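Local coordinates for Tol-Pal system protein TolA (Pseudomonas aeruginosa, PDB 1LR0) that probably acts in the Tol-Pal system to draw in the outer membrane at cell division and keep it intact, here as its C-terminal periplasmic domain, at residues 25-28 with 29-33; 95-98 with 99-102; 103-107 with 108-112; 115-118 with 119-122. All coordinates share one frame; numbering follows the deposited sequence.

Contact 1 of 4, residues 25-28 with 29-33; sequences EVTG and SLDDL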
loop_
_atom_site.group_PDB
_atom_site.type_symbol
_atom_site.label_atom_id
_atom_site.label_comp_id
_atom_site.label_asym_id
_atom_site.label_seq_id
_atom_site.Cartn_x
_atom_site.Cartn_y
_atom_site.Cartn_z
ATOM N N GLU A 25 8.327 10.167 0.095
ATOM C CA GLU A 25 7.272 10.815 -0.695
ATOM C C GLU A 25 6.600 9.801 -1.710
ATOM O O GLU A 25 5.385 9.840 -1.988
ATOM C CB GLU A 25 7.863 12.031 -1.402
ATOM C CG GLU A 25 6.849 12.866 -2.190
ATOM C CD GLU A 25 7.436 14.177 -2.815
ATOM O OE1 GLU A 25 8.648 14.543 -2.565
ATOM O OE2 GLU A 25 6.667 14.835 -3.582
ATOM N N VAL A 26 7.404 8.847 -2.196
ATOM C CA VAL A 26 6.981 7.925 -3.227
ATOM C C VAL A 26 6.115 6.847 -2.633
ATOM O O VAL A 26 5.060 6.552 -3.112
ATOM C CB VAL A 26 8.240 7.281 -3.950
ATOM C CG1 VAL A 26 7.835 6.136 -4.830
ATOM C CG2 VAL A 26 8.910 8.358 -4.828
ATOM N N THR A 27 6.609 6.241 -1.603
ATOM C CA THR A 27 5.927 5.204 -0.932
ATOM C C THR A 27 4.620 5.744 -0.281
ATOM O O THR A 27 3.621 5.031 -0.228
ATOM C CB THR A 27 6.936 4.603 0.072
ATOM O OG1 THR A 27 7.916 3.850 -0.689
ATOM C CG2 THR A 27 6.346 3.540 0.917
ATOM N N GLY A 28 4.653 7.007 0.155
ATOM C CA GLY A 28 3.518 7.669 0.741
ATOM C C GLY A 28 2.456 7.842 -0.312
ATOM O O GLY A 28 1.269 7.621 -0.082
ATOM N N SER A 29 2.873 8.299 -1.467
ATOM C CA SER A 29 2.007 8.552 -2.521
ATOM C C SER A 29 1.403 7.216 -3.067
ATOM O O SER A 29 0.196 7.107 -3.342
ATOM C CB SER A 29 2.758 9.271 -3.599
ATOM O OG SER A 29 1.904 9.371 -4.743
ATOM N N LEU A 30 2.216 6.193 -3.200
ATOM C CA LEU A 30 1.677 4.915 -3.661
ATOM C C LEU A 30 0.752 4.194 -2.627
ATOM O O LEU A 30 -0.210 3.549 -3.026
ATOM C CB LEU A 30 2.821 4.007 -4.097
ATOM C CG LEU A 30 3.391 4.424 -5.454
ATOM C CD1 LEU A 30 4.784 3.805 -5.632
ATOM C CD2 LEU A 30 2.406 4.087 -6.656
ATOM N N ASP A 31 1.052 4.288 -1.342
ATOM C CA ASP A 31 0.251 3.690 -0.297
ATOM C C ASP A 31 -1.080 4.438 -0.240
ATOM O O ASP A 31 -2.116 3.796 -0.042
ATOM C CB ASP A 31 0.916 3.652 1.090
ATOM C CG ASP A 31 2.058 2.618 1.162
ATOM O OD1 ASP A 31 2.249 1.824 0.173
ATOM O OD2 ASP A 31 2.795 2.532 2.163
ATOM N N ASP A 32 -1.034 5.746 -0.456
ATOM C CA ASP A 32 -2.244 6.546 -0.541
ATOM C C ASP A 32 -3.123 6.072 -1.715
ATOM O O ASP A 32 -4.350 5.923 -1.541
ATOM C CB ASP A 32 -1.982 8.011 -0.739
ATOM C CG ASP A 32 -1.509 8.718 0.487
ATOM O OD1 ASP A 32 -1.697 8.181 1.602
ATOM O OD2 ASP A 32 -0.956 9.891 0.350
ATOM N N LEU A 33 -2.494 5.866 -2.870
ATOM C CA LEU A 33 -3.207 5.356 -4.028
ATOM C C LEU A 33 -3.852 4.007 -3.684
ATOM O O LEU A 33 -5.015 3.804 -3.922
ATOM C CB LEU A 33 -2.315 5.345 -5.266
ATOM C CG LEU A 33 -2.891 4.747 -6.562
ATOM C CD1 LEU A 33 -3.895 5.697 -7.041
ATOM C CD2 LEU A 33 -1.821 4.546 -7.570
#

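Contact 2 of 4, residues 95-98 with 99-102; sequences PEMQ and QLPR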
loop_
_atom_site.group_PDB
_atom_site.type_symbol
_atom_site.label_atom_id
_atom_site.label_comp_id
_atom_site.label_asym_id
_atom_site.label_seq_id
_atom_site.Cartn_x
_atom_site.Cartn_y
_atom_site.Cartn_z
ATOM N N PRO A 95 -1.461 0.017 -12.334
ATOM C CA PRO A 95 -0.360 0.189 -13.338
ATOM C C PRO A 95 0.645 1.303 -12.948
ATOM O O PRO A 95 1.778 1.443 -13.429
ATOM C CB PRO A 95 -1.121 0.498 -14.624
ATOM C CG PRO A 95 -2.542 0.871 -14.163
ATOM C CD PRO A 95 -2.808 0.110 -12.919
ATOM N N GLU A 96 0.184 2.147 -12.026
ATOM C CA GLU A 96 1.033 3.144 -11.397
ATOM C C GLU A 96 2.259 2.487 -10.846
ATOM O O GLU A 96 3.352 3.111 -10.807
ATOM C CB GLU A 96 0.285 3.982 -10.308
ATOM C CG GLU A 96 -0.849 4.840 -10.857
ATOM C CD GLU A 96 -2.211 4.126 -11.086
ATOM O OE1 GLU A 96 -2.298 2.882 -10.998
ATOM O OE2 GLU A 96 -3.200 4.842 -11.339
HETATM N N MSE A 97 2.216 1.193 -10.503
HETATM C CA MSE A 97 3.390 0.617 -9.996
HETATM C C MSE A 97 4.476 0.580 -11.029
HETATM O O MSE A 97 5.626 0.412 -10.677
HETATM C CB MSE A 97 3.169 -0.777 -9.535
HETATM C CG MSE A 97 2.182 -0.886 -8.451
HETATM SE SE MSE A 97 3.088 -0.270 -6.726
HETATM C CE MSE A 97 1.363 0.355 -5.767
ATOM N N GLN A 98 4.143 0.772 -12.290
ATOM C CA GLN A 98 5.172 0.581 -13.321
ATOM C C GLN A 98 6.167 1.714 -13.287
ATOM O O GLN A 98 7.142 1.692 -14.000
ATOM C CB GLN A 98 4.559 0.501 -14.700
ATOM C CG GLN A 98 3.751 -0.782 -14.995
ATOM C CD GLN A 98 2.960 -0.687 -16.268
ATOM O OE1 GLN A 98 3.366 -0.001 -17.205
ATOM N NE2 GLN A 98 1.824 -1.376 -16.318
ATOM N N GLN A 99 5.931 2.715 -12.465
ATOM C CA GLN A 99 6.816 3.860 -12.329
ATOM C C GLN A 99 8.014 3.593 -11.456
ATOM O O GLN A 99 8.963 4.382 -11.423
ATOM C CB GLN A 99 6.031 4.952 -11.683
ATOM C CG GLN A 99 4.827 5.359 -12.602
ATOM C CD GLN A 99 3.933 6.482 -12.016
ATOM O OE1 GLN A 99 2.974 6.956 -12.689
ATOM N NE2 GLN A 99 4.232 6.892 -10.766
ATOM N N LEU A 100 7.989 2.478 -10.761
ATOM C CA LEU A 100 9.085 2.102 -9.923
ATOM C C LEU A 100 10.163 1.348 -10.732
ATOM O O LEU A 100 9.837 0.517 -11.545
ATOM C CB LEU A 100 8.603 1.142 -8.859
ATOM C CG LEU A 100 7.574 1.712 -7.884
ATOM C CD1 LEU A 100 7.173 0.653 -6.995
ATOM C CD2 LEU A 100 8.237 2.811 -7.099
ATOM N N PRO A 101 11.428 1.569 -10.413
ATOM C CA PRO A 101 12.494 0.688 -10.873
ATOM C C PRO A 101 12.177 -0.635 -10.314
ATOM O O PRO A 101 11.641 -0.749 -9.218
ATOM C CB PRO A 101 13.733 1.200 -10.119
ATOM C CG PRO A 101 13.454 2.552 -9.808
ATOM C CD PRO A 101 11.940 2.660 -9.565
ATOM N N ARG A 102 12.560 -1.649 -11.043
ATOM C CA ARG A 102 12.209 -2.959 -10.710
ATOM C C ARG A 102 12.718 -3.407 -9.388
ATOM O O ARG A 102 12.037 -4.205 -8.718
ATOM C CB ARG A 102 12.661 -3.906 -11.802
ATOM C CG ARG A 102 12.254 -5.329 -11.481
ATOM C CD ARG A 102 10.715 -5.475 -11.591
ATOM N NE ARG A 102 10.413 -6.604 -12.446
ATOM C CZ ARG A 102 10.006 -6.520 -13.702
ATOM N NH1 ARG A 102 9.786 -5.349 -14.299
ATOM N NH2 ARG A 102 9.824 -7.638 -14.346
#

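Contact 3 of 4, residues 103-107 with 108-112; sequences ATFDS and LYRQR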
loop_
_atom_site.group_PDB
_atom_site.type_symbol
_atom_site.label_atom_id
_atom_site.label_comp_id
_atom_site.label_asym_id
_atom_site.label_seq_id
_atom_site.Cartn_x
_atom_site.Cartn_y
_atom_site.Cartn_z
ATOM N N ALA A 103 13.904 -2.947 -8.961
ATOM C CA ALA A 103 14.390 -3.474 -7.705
ATOM C C ALA A 103 13.561 -2.895 -6.585
ATOM O O ALA A 103 13.420 -3.500 -5.567
ATOM C CB ALA A 103 15.826 -3.109 -7.479
ATOM N N THR A 104 13.111 -1.680 -6.758
ATOM C CA THR A 104 12.281 -1.066 -5.728
ATOM C C THR A 104 10.937 -1.798 -5.659
ATOM O O THR A 104 10.472 -2.177 -4.583
ATOM C CB THR A 104 12.087 0.397 -6.024
ATOM O OG1 THR A 104 13.361 1.035 -6.126
ATOM C CG2 THR A 104 11.418 1.098 -4.826
ATOM N N PHE A 105 10.319 -2.028 -6.807
ATOM C CA PHE A 105 9.132 -2.887 -6.839
ATOM C C PHE A 105 9.273 -4.165 -6.090
ATOM O O PHE A 105 8.489 -4.494 -5.158
ATOM C CB PHE A 105 8.690 -3.263 -8.231
ATOM C CG PHE A 105 7.399 -4.080 -8.228
ATOM C CD1 PHE A 105 6.187 -3.454 -7.979
ATOM C CD2 PHE A 105 7.429 -5.461 -8.347
ATOM C CE1 PHE A 105 5.009 -4.190 -7.912
ATOM C CE2 PHE A 105 6.271 -6.230 -8.309
ATOM C CZ PHE A 105 5.048 -5.602 -8.073
ATOM N N ASP A 106 10.291 -4.916 -6.460
ATOM C CA ASP A 106 10.486 -6.205 -5.892
ATOM C C ASP A 106 10.690 -6.130 -4.379
ATOM O O ASP A 106 10.320 -7.047 -3.644
ATOM C CB ASP A 106 11.724 -6.883 -6.504
ATOM C CG ASP A 106 11.471 -7.507 -7.908
ATOM O OD1 ASP A 106 10.309 -7.809 -8.313
ATOM O OD2 ASP A 106 12.445 -7.789 -8.660
ATOM N N SER A 107 11.289 -5.056 -3.924
ATOM C CA SER A 107 11.642 -5.002 -2.538
ATOM C C SER A 107 10.398 -4.618 -1.706
ATOM O O SER A 107 10.215 -5.130 -0.636
ATOM C CB SER A 107 12.689 -3.934 -2.340
ATOM O OG SER A 107 12.710 -3.544 -0.969
ATOM N N LEU A 108 9.603 -3.710 -2.250
ATOM C CA LEU A 108 8.558 -3.091 -1.502
ATOM C C LEU A 108 7.117 -3.393 -1.852
ATOM O O LEU A 108 6.242 -3.254 -0.964
ATOM C CB LEU A 108 8.728 -1.616 -1.644
ATOM C CG LEU A 108 9.864 -1.120 -0.730
ATOM C CD1 LEU A 108 10.135 0.326 -1.001
ATOM C CD2 LEU A 108 9.533 -1.305 0.760
ATOM N N TYR A 109 6.856 -3.743 -3.106
ATOM C CA TYR A 109 5.467 -3.780 -3.599
ATOM C C TYR A 109 5.042 -5.044 -4.182
ATOM O O TYR A 109 3.840 -5.271 -4.355
ATOM C CB TYR A 109 5.145 -2.649 -4.557
ATOM C CG TYR A 109 4.965 -1.332 -3.814
ATOM C CD1 TYR A 109 6.035 -0.441 -3.614
ATOM C CD2 TYR A 109 3.762 -1.014 -3.217
ATOM C CE1 TYR A 109 5.855 0.761 -2.966
ATOM C CE2 TYR A 109 3.613 0.194 -2.475
ATOM C CZ TYR A 109 4.666 1.057 -2.350
ATOM O OH TYR A 109 4.558 2.280 -1.647
ATOM N N ARG A 110 5.985 -5.943 -4.453
ATOM C CA ARG A 110 5.588 -7.267 -4.828
ATOM C C ARG A 110 4.766 -7.992 -3.782
ATOM O O ARG A 110 3.801 -8.767 -4.099
ATOM C CB ARG A 110 6.825 -8.099 -5.259
ATOM C CG ARG A 110 6.447 -9.377 -5.951
ATOM C CD ARG A 110 7.657 -10.183 -6.500
ATOM N NE ARG A 110 8.367 -9.560 -7.631
ATOM C CZ ARG A 110 8.107 -9.803 -8.951
ATOM N NH1 ARG A 110 7.121 -10.590 -9.323
ATOM N NH2 ARG A 110 8.832 -9.238 -9.902
ATOM N N GLN A 111 5.097 -7.792 -2.513
ATOM C CA GLN A 111 4.296 -8.325 -1.453
ATOM C C GLN A 111 4.267 -7.132 -0.511
ATOM O O GLN A 111 5.317 -6.639 -0.144
ATOM C CB GLN A 111 4.951 -9.505 -0.760
ATOM C CG GLN A 111 4.722 -10.890 -1.397
ATOM C CD GLN A 111 4.834 -11.989 -0.337
ATOM O OE1 GLN A 111 4.183 -12.999 -0.444
ATOM N NE2 GLN A 111 5.641 -11.752 0.711
ATOM N N ARG A 112 3.109 -6.564 -0.232
ATOM C CA ARG A 112 3.077 -5.362 0.624
ATOM C C ARG A 112 1.941 -5.492 1.651
ATOM O O ARG A 112 0.817 -5.846 1.240
ATOM C CB ARG A 112 2.861 -4.053 -0.123
ATOM C CG ARG A 112 3.322 -2.816 0.746
ATOM C CD ARG A 112 3.645 -1.551 0.060
ATOM N NE ARG A 112 3.857 -0.391 0.939
ATOM C CZ ARG A 112 4.994 -0.088 1.550
ATOM N NH1 ARG A 112 6.074 -0.821 1.352
ATOM N NH2 ARG A 112 5.050 1.004 2.314
HETATM O O HOH W 1 7.888 -7.044 -1.868
#

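Contact 4 of 4, residues 115-118 with 119-122; sequences IFKP and EDLS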
loop_
_atom_site.group_PDB
_atom_site.type_symbol
_atom_site.label_atom_id
_atom_site.label_comp_id
_atom_site.label_asym_id
_atom_site.label_seq_id
_atom_site.Cartn_x
_atom_site.Cartn_y
_atom_site.Cartn_z
ATOM N N ILE A 115 -2.513 -1.569 6.174
ATOM C CA ILE A 115 -3.526 -1.573 7.182
ATOM C C ILE A 115 -4.679 -0.795 6.692
ATOM O O ILE A 115 -4.545 0.340 6.267
ATOM C CB ILE A 115 -2.946 -0.936 8.455
ATOM C CG1 ILE A 115 -1.891 -1.895 9.057
ATOM C CG2 ILE A 115 -4.056 -0.697 9.503
ATOM C CD1 ILE A 115 -1.156 -1.215 10.250
ATOM N N PHE A 116 -5.833 -1.400 6.766
ATOM C CA PHE A 116 -7.082 -0.729 6.441
ATOM C C PHE A 116 -7.982 -0.520 7.624
ATOM O O PHE A 116 -8.107 -1.438 8.450
ATOM C CB PHE A 116 -7.855 -1.561 5.395
ATOM C CG PHE A 116 -7.089 -1.690 4.085
ATOM C CD1 PHE A 116 -6.949 -0.611 3.253
ATOM C CD2 PHE A 116 -6.507 -2.880 3.694
ATOM C CE1 PHE A 116 -6.288 -0.719 2.034
ATOM C CE2 PHE A 116 -5.813 -2.937 2.497
ATOM C CZ PHE A 116 -5.743 -1.863 1.670
ATOM N N LYS A 117 -8.674 0.618 7.695
ATOM C CA LYS A 117 -9.636 0.951 8.763
ATOM C C LYS A 117 -10.955 1.329 8.107
ATOM O O LYS A 117 -10.986 2.055 7.083
ATOM C CB LYS A 117 -9.146 2.154 9.600
ATOM C CG LYS A 117 -7.771 2.011 10.127
ATOM C CD LYS A 117 -7.301 3.251 10.916
ATOM C CE LYS A 117 -5.806 3.206 11.437
ATOM N NZ LYS A 117 -5.629 4.516 12.270
ATOM N N PRO A 118 -12.061 0.950 8.688
ATOM C CA PRO A 118 -13.365 1.306 8.102
ATOM C C PRO A 118 -13.506 2.791 7.930
ATOM O O PRO A 118 -14.091 3.194 6.943
ATOM C CB PRO A 118 -14.368 0.830 9.161
ATOM C CG PRO A 118 -13.727 -0.352 9.787
ATOM C CD PRO A 118 -12.230 0.142 9.913
ATOM N N GLU A 119 -13.037 3.590 8.900
ATOM C CA GLU A 119 -13.280 5.007 8.798
ATOM C C GLU A 119 -12.453 5.629 7.640
ATOM O O GLU A 119 -12.902 6.549 6.968
ATOM C CB GLU A 119 -12.989 5.715 10.125
ATOM C CG GLU A 119 -11.647 5.426 10.666
ATOM C CD GLU A 119 -11.596 4.228 11.661
ATOM O OE1 GLU A 119 -12.199 3.153 11.425
ATOM O OE2 GLU A 119 -10.951 4.358 12.704
ATOM N N ASP A 120 -11.254 5.104 7.378
ATOM C CA ASP A 120 -10.474 5.613 6.293
ATOM C C ASP A 120 -10.983 5.134 4.943
ATOM O O ASP A 120 -10.966 5.833 3.920
ATOM C CB ASP A 120 -9.047 5.219 6.524
ATOM C CG ASP A 120 -8.350 6.134 7.544
ATOM O OD1 ASP A 120 -8.797 7.326 7.729
ATOM O OD2 ASP A 120 -7.364 5.730 8.194
ATOM N N LEU A 121 -11.431 3.897 4.894
ATOM C CA LEU A 121 -12.083 3.438 3.686
ATOM C C LEU A 121 -13.353 4.250 3.362
ATOM O O LEU A 121 -13.625 4.604 2.218
ATOM C CB LEU A 121 -12.462 1.970 3.846
ATOM C CG LEU A 121 -11.270 0.988 3.881
ATOM C CD1 LEU A 121 -11.715 -0.378 4.429
ATOM C CD2 LEU A 121 -10.506 0.778 2.614
ATOM N N SER A 122 -14.119 4.591 4.389
ATOM C CA SER A 122 -15.345 5.423 4.193
ATOM C C SER A 122 -14.941 6.837 3.773
ATOM O O SER A 122 -15.493 7.372 2.807
ATOM C CB SER A 122 -16.188 5.507 5.489
ATOM O OG SER A 122 -17.379 6.253 5.152
HETATM O O HOH W 2 -6.333 3.123 6.474
HETATM O O HOH W 3 -6.065 6.592 10.255
#

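Contact 1 of 4, residues 25-28 with 29-33
The carboxylates of Asp31 and Asp32 each lay one face over the carbonyl oxygen four residues back. Thr27 O stands almost straight above the Asp31 carboxylate, 3.2 Å from Asp31 CG, and Gly28 O does the same over Asp32, 3.0 Å from Asp32 CG. In both cases it is the carboxylate carbon, not an oxygen, that comes closest to the carbonyl oxygen. Thr27 CG2 lies on the same side of the Asp31 group as Thr27 O, 3.9 Å from Asp31 OD2 and offset from the centre of the group. At its oxygen ends Asp31 is held by more distant parts of the chain, OD2 by a salt bridge to Arg112 and OD1 by a hydrogen bond to Tyr109 OH. With CG anti to the carbonyl carbon (chi1 -72°), Asp31 folds back along the helix, and its carboxylate comes to rest above Thr27 O. The same two oxygens, Thr27 O and Gly28 O, also accept the backbone hydrogen bonds from Asp31 N and Asp32 N. These are regular i to i+4 alpha-helical bonds within the long helix 4-41, whose later part packs against the compact portion of this TonB-like domain. Leu30 N bonds to Val26 O at 2.9 Å and 164°, a rather straight member of the series. Above that bond Val26 and Leu30 run side by side in the same direction, Val26 CG1 touching Leu30 CD1 at 3.9 Å. Ser29 adds CB alone, which rests 3.1 Å from Glu25 O. Further round the helix, the Leu30 side chain reaches Tyr109 and Leu33 reaches Ile94 and Glu96.

Contact 2 of 4, residues 95-98 with 99-102
Met97 and Leu100 make the apolar side of this turn, their side chains running alongside one another; the selenium belongs to the selenomethionine introduced for the crystal. A bend at the second torsion of Met97 (chi2 -76°) lays Met97 SE beside Leu100 CD1, at 4.2 Å. Leu100 also sets CB and CG against the backbone, each 3.6 Å from Met97 O. Beneath the side chains run consecutive i to i+3 bonds, the signature of a 3-10 turn: Gln98 N to Pro95 O, then Gln99 N to Glu96 O at 3.1 Å and 167°, then Leu100 N to Met97 O at 170°. The opposite character belongs to the glutamines, which are exposed. Gln99, extended, runs back across Glu96 O, with Gln99 CG nearest to that oxygen at 3.2 Å, while Gln98 turns elsewhere and donates from NE2 to Asp63 O. After Leu100 the chain straightens, and Pro101 takes the N-cap position of helix 102-108. Thus the turn bridges helices 78-91 and 102-108, with Met97 and Leu100 laid on Leu30 of helix 4-41 and Met97 also on Ile34.

Contact 3 of 4, residues 103-107 with 108-112
Thr104 starts the contact with a backbone bond and a methyl: its O accepts from Leu108 N at 2.9 Å, and its CG2 lies beside Leu108 CD1, both side chains pointing the same way. Phe105 comes next and meets the chain as it leaves the helix. Its CG is anti to the backbone N (chi1 -176°), which brings the ring round to the residues that follow. Tyr109 C and Arg110 N lie over one ring face toward its rim, and Phe105 CD1 touches Tyr109 CB at 3.7 Å. Farther round, Phe105 CE2 meets Arg110 CB at 3.6 Å and also lies over one face of the guanidinium, whose plane stands 80° from the ring. Phe105 O takes both Tyr109 N, at 2.7 Å, and Arg110 N, at 3.0 Å, so a single carbonyl gathers the end of the helix. Asp106 points its carboxylate along the Arg110 chain, which bends at its third torsion (chi3 -69°) to present NE and NH2 side-on. Both nitrogens of this salt bridge seize one oxygen: Asp106 OD1 takes Arg110 NH2 on the syn lone pair of the carboxylate oxygen, at 2.6 Å, and Arg110 NE, at 2.7 Å, from above the carboxylate plane. The backbone of Asp106 is tied on through water 1, which accepts from Gln111 N and can donate to Asp106 O. Ser107 closes the segment with OG 3.7 Å from Leu108 CG. This junction passes helix 102-108 through Tyr109 and Arg110 into strand 111-116, which pairs with strand 54-60; Phe105 rests on Met60 there, and Tyr109 reaches across to helix 4-41.

Contact 4 of 4, residues 115-118 with 119-122
Pro118, Lys117 and Glu119 carry most of this contact, where the chain turns from a strand into a helix. Glu119 folds back on the proline: its CG sits between the backbone N and the carbonyl carbon (chi1 53°), a crowded position that places Glu119 OE1 3.4 Å from Pro118 CD. The same carboxylate oxygen lies 3.7 Å from Lys117 CB, while Glu119 OE2 accepts from Gly51 N. The ring of Pro118 is buried against Met52 and Phe80. Lys117 takes the N-cap position, with Pro118 as the first residue of helix 118-123, the short helix that follows strand 111-116 directly. Lys117 O accepts the first i to i+4 bond of that helix, from Leu121 N at 2.9 Å and an almost straight 175°. Extended beyond CG, the lysine runs beside Asp120, its CD 3.7 Å from Asp120 OD2. The charged ends do not meet: water 3 spans them, accepting from Lys117 NZ at 2.9 Å and donating to Asp120 OD2 at 2.6 Å. On the inner side Leu121 CD2 reaches Phe116 CD1 at 3.9 Å, the two side chains crossing at about a right angle, and both also pack on Val38 of helix 4-41.

In the fold
Contacts 1, 2 and 3 converge on one another, with centres 10 to 13 Å apart. Helix 4-41 meets the turn and strand after helix 102-108, by a salt bridge from Asp31 OD2 to Arg112 NH2 at 2.7 Å and a probable hydrogen bond between Asp31 OD1 and Tyr109 OH at 3.0 Å. Contact 2 fills in beside them: Met97 SE lies 3.6 Å from Tyr109 CG, and Leu100 CD2 lies 3.9 Å from Leu30 CD1. Contact 4 adjoins contact 3 in sequence along strand 111-116, but their centres are about 23 Å apart, on opposite sides of the chain's centre. Contact 4 is also the one near bound species, with the Ser122 side chain about 5 Å from a zinc ion and Glu119 about 3 Å from a Tris molecule, probably from the crystallisation liquor.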